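Local coordinates for protein methionine gamma-lyase (Trichomonas vaginalis, PDB 1E5E) that belongs to the Cys/Met metabolism family of pyridoxal-phosphate-dependent enzymes and assembles from four copies of the same chain, at residues 329-334 with 385-390. Numbering follows the deposited sequence.
Sequences NLKLIT and IADFKQ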
loop_
_atom_site.group_PDB
_atom_site.type_symbol
_atom_site.label_atom_id
_atom_site.label_comp_id
_atom_site.label_asym_id
_atom_site.label_seq_id
_atom_site.Cartn_x
_atom_site.Cartn_y
_atom_site.Cartn_z
ATOM N N ASN A 329 34.750 2.619 3.826
ATOM C CA ASN A 329 34.916 4.041 4.156
ATOM C C ASN A 329 34.143 5.005 3.263
ATOM O O ASN A 329 34.336 6.226 3.214
ATOM C CB ASN A 329 36.439 4.299 4.140
ATOM C CG ASN A 329 37.086 3.649 5.361
ATOM O OD1 ASN A 329 36.748 3.990 6.510
ATOM N ND2 ASN A 329 37.872 2.596 5.170
ATOM N N LEU A 330 33.320 4.422 2.396
ATOM C CA LEU A 330 32.477 5.210 1.500
ATOM C C LEU A 330 31.343 5.826 2.332
ATOM O O LEU A 330 30.799 5.133 3.185
ATOM C CB LEU A 330 31.933 4.363 0.356
ATOM C CG LEU A 330 33.016 3.999 -0.688
ATOM C CD1 LEU A 330 32.467 2.958 -1.676
ATOM C CD2 LEU A 330 33.432 5.238 -1.453
ATOM N N LYS A 331 31.087 7.105 2.113
ATOM C CA LYS A 331 30.045 7.780 2.859
ATOM C C LYS A 331 28.775 8.076 2.061
ATOM O O LYS A 331 27.746 8.362 2.665
ATOM C CB LYS A 331 30.592 9.075 3.495
ATOM C CG LYS A 331 31.742 8.795 4.486
ATOM C CD LYS A 331 32.536 10.088 4.691
ATOM C CE LYS A 331 33.915 9.812 5.304
ATOM N NZ LYS A 331 33.975 10.025 6.774
ATOM N N LEU A 332 28.794 8.123 0.746
ATOM C CA LEU A 332 27.605 8.505 -0.010
ATOM C C LEU A 332 27.067 7.280 -0.733
ATOM O O LEU A 332 25.863 6.989 -0.704
ATOM C CB LEU A 332 27.978 9.656 -0.925
ATOM C CG LEU A 332 26.895 10.094 -1.933
ATOM C CD1 LEU A 332 25.633 10.498 -1.185
ATOM C CD2 LEU A 332 27.476 11.190 -2.806
ATOM N N ILE A 333 27.981 6.528 -1.341
ATOM C CA ILE A 333 27.640 5.291 -2.039
ATOM C C ILE A 333 27.244 4.256 -0.976
ATOM O O ILE A 333 27.844 4.274 0.108
ATOM C CB ILE A 333 28.780 4.831 -2.942
ATOM C CG1 ILE A 333 28.955 5.966 -3.980
ATOM C CG2 ILE A 333 28.405 3.540 -3.669
ATOM C CD1 ILE A 333 30.332 6.073 -4.551
ATOM N N THR A 334 26.200 3.494 -1.229
ATOM C CA THR A 334 25.640 2.583 -0.253
ATOM C C THR A 334 26.097 1.149 -0.454
ATOM O O THR A 334 26.109 0.660 -1.585
ATOM C CB THR A 334 24.086 2.637 -0.340
ATOM O OG1 THR A 334 23.680 3.981 0.011
ATOM C CG2 THR A 334 23.442 1.690 0.656
ATOM N N ILE A 385 32.140 11.332 -7.162
ATOM C CA ILE A 385 33.583 11.249 -7.396
ATOM C C ILE A 385 34.313 11.662 -6.126
ATOM O O ILE A 385 35.222 10.920 -5.756
ATOM C CB ILE A 385 34.013 12.174 -8.548
ATOM C CG1 ILE A 385 33.553 11.561 -9.884
ATOM C CG2 ILE A 385 35.524 12.419 -8.494
ATOM C CD1 ILE A 385 33.578 12.524 -11.066
ATOM N N ALA A 386 33.847 12.708 -5.434
ATOM C CA ALA A 386 34.483 13.045 -4.153
ATOM C C ALA A 386 34.370 11.932 -3.124
ATOM O O ALA A 386 35.282 11.812 -2.287
ATOM C CB ALA A 386 33.945 14.363 -3.560
ATOM N N ASP A 387 33.303 11.104 -3.136
ATOM C CA ASP A 387 33.251 10.020 -2.154
ATOM C C ASP A 387 34.321 8.988 -2.513
ATOM O O ASP A 387 34.954 8.369 -1.631
ATOM C CB ASP A 387 31.849 9.398 -2.154
ATOM C CG ASP A 387 31.556 8.504 -0.983
ATOM O OD1 ASP A 387 32.191 8.674 0.087
ATOM O OD2 ASP A 387 30.696 7.591 -1.119
ATOM N N PHE A 388 34.475 8.720 -3.831
ATOM C CA PHE A 388 35.554 7.771 -4.169
ATOM C C PHE A 388 36.933 8.374 -3.890
ATOM O O PHE A 388 37.818 7.662 -3.397
ATOM C CB PHE A 388 35.467 7.320 -5.600
ATOM C CG PHE A 388 34.457 6.245 -5.869
ATOM C CD1 PHE A 388 34.646 4.973 -5.372
ATOM C CD2 PHE A 388 33.347 6.511 -6.642
ATOM C CE1 PHE A 388 33.738 3.963 -5.645
ATOM C CE2 PHE A 388 32.456 5.488 -6.905
ATOM C CZ PHE A 388 32.631 4.219 -6.410
ATOM N N LYS A 389 37.127 9.654 -4.171
ATOM C CA LYS A 389 38.419 10.278 -3.886
ATOM C C LYS A 389 38.831 10.117 -2.415
ATOM O O LYS A 389 39.976 9.720 -2.185
ATOM C CB LYS A 389 38.439 11.748 -4.228
ATOM C CG LYS A 389 39.686 12.491 -3.732
ATOM C CD LYS A 389 39.890 13.704 -4.632
ATOM C CE LYS A 389 40.781 14.746 -3.963
ATOM N NZ LYS A 389 42.093 14.164 -3.603
ATOM N N GLN A 390 37.970 10.438 -1.463
ATOM C CA GLN A 390 38.373 10.332 -0.076
ATOM C C GLN A 390 38.619 8.858 0.249
ATOM O O GLN A 390 39.592 8.547 0.942
ATOM C CB GLN A 390 37.412 10.946 0.937
ATOM C CG GLN A 390 35.981 10.446 0.988
ATOM C CD GLN A 390 35.752 9.271 1.902
ATOM O OE1 GLN A 390 36.585 9.078 2.799
ATOM N NE2 GLN A 390 34.707 8.467 1.695
#
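With CG anti to its backbone N (chi1 -166°), Asp387 projects its carboxylate from helix 381-396 into the backbone of the bend 329-333, while the chain of Gln390, bent at chi2 (89°), turns its amide back beside that carboxylate. The motif is a buried helix side chain gripping the N-H groups of a loop, here the connection between helix 319-328 and strand 334-335, outermost within this chain in a mixed five-stranded sheet of this fold-type I PLP-dependent enzyme. Three consecutive amides converge on Asp387. Lys331 N gives OD1 a hydrogen bond of 2.8 Å on the syn lone pair. OD2 accepts two, from Leu332 N at 2.7 Å and Ile333 N at 2.9 Å; both donors lie on the same face of the carboxylate, the first well above its plane, the second nearly along the C-O axis. A fourth bond comes from within the helix, as Gln390 NE2 reaches OD1 at 3.0 Å. Two donors thus grip each oxygen, which fixes the rotation of the carboxylate and probably stabilises its negative charge. Gln390 NE2 also donates to Asn329 O, almost straight at 177°, and both of its acceptors lie close to the amide plane, so one flat group ties the loop to Asp387. The aliphatic chain of Lys331 crosses this amide obliquely, with CE 3.7 Å from Gln390 OE1. Next to the polar cluster the packing is apolar: Leu330 and Ile333 also touch Ile346 of strand 345-347, and Phe388 packs on Val274 and Leu278 of helix 260-279. Leu330 CD2 approaches the ring obliquely, 4.1 Å from Phe388 CD1. Ile333 instead sets its terminal methyl over one face of the ring, CD1 lying 3.2 Å from Phe388 CE2.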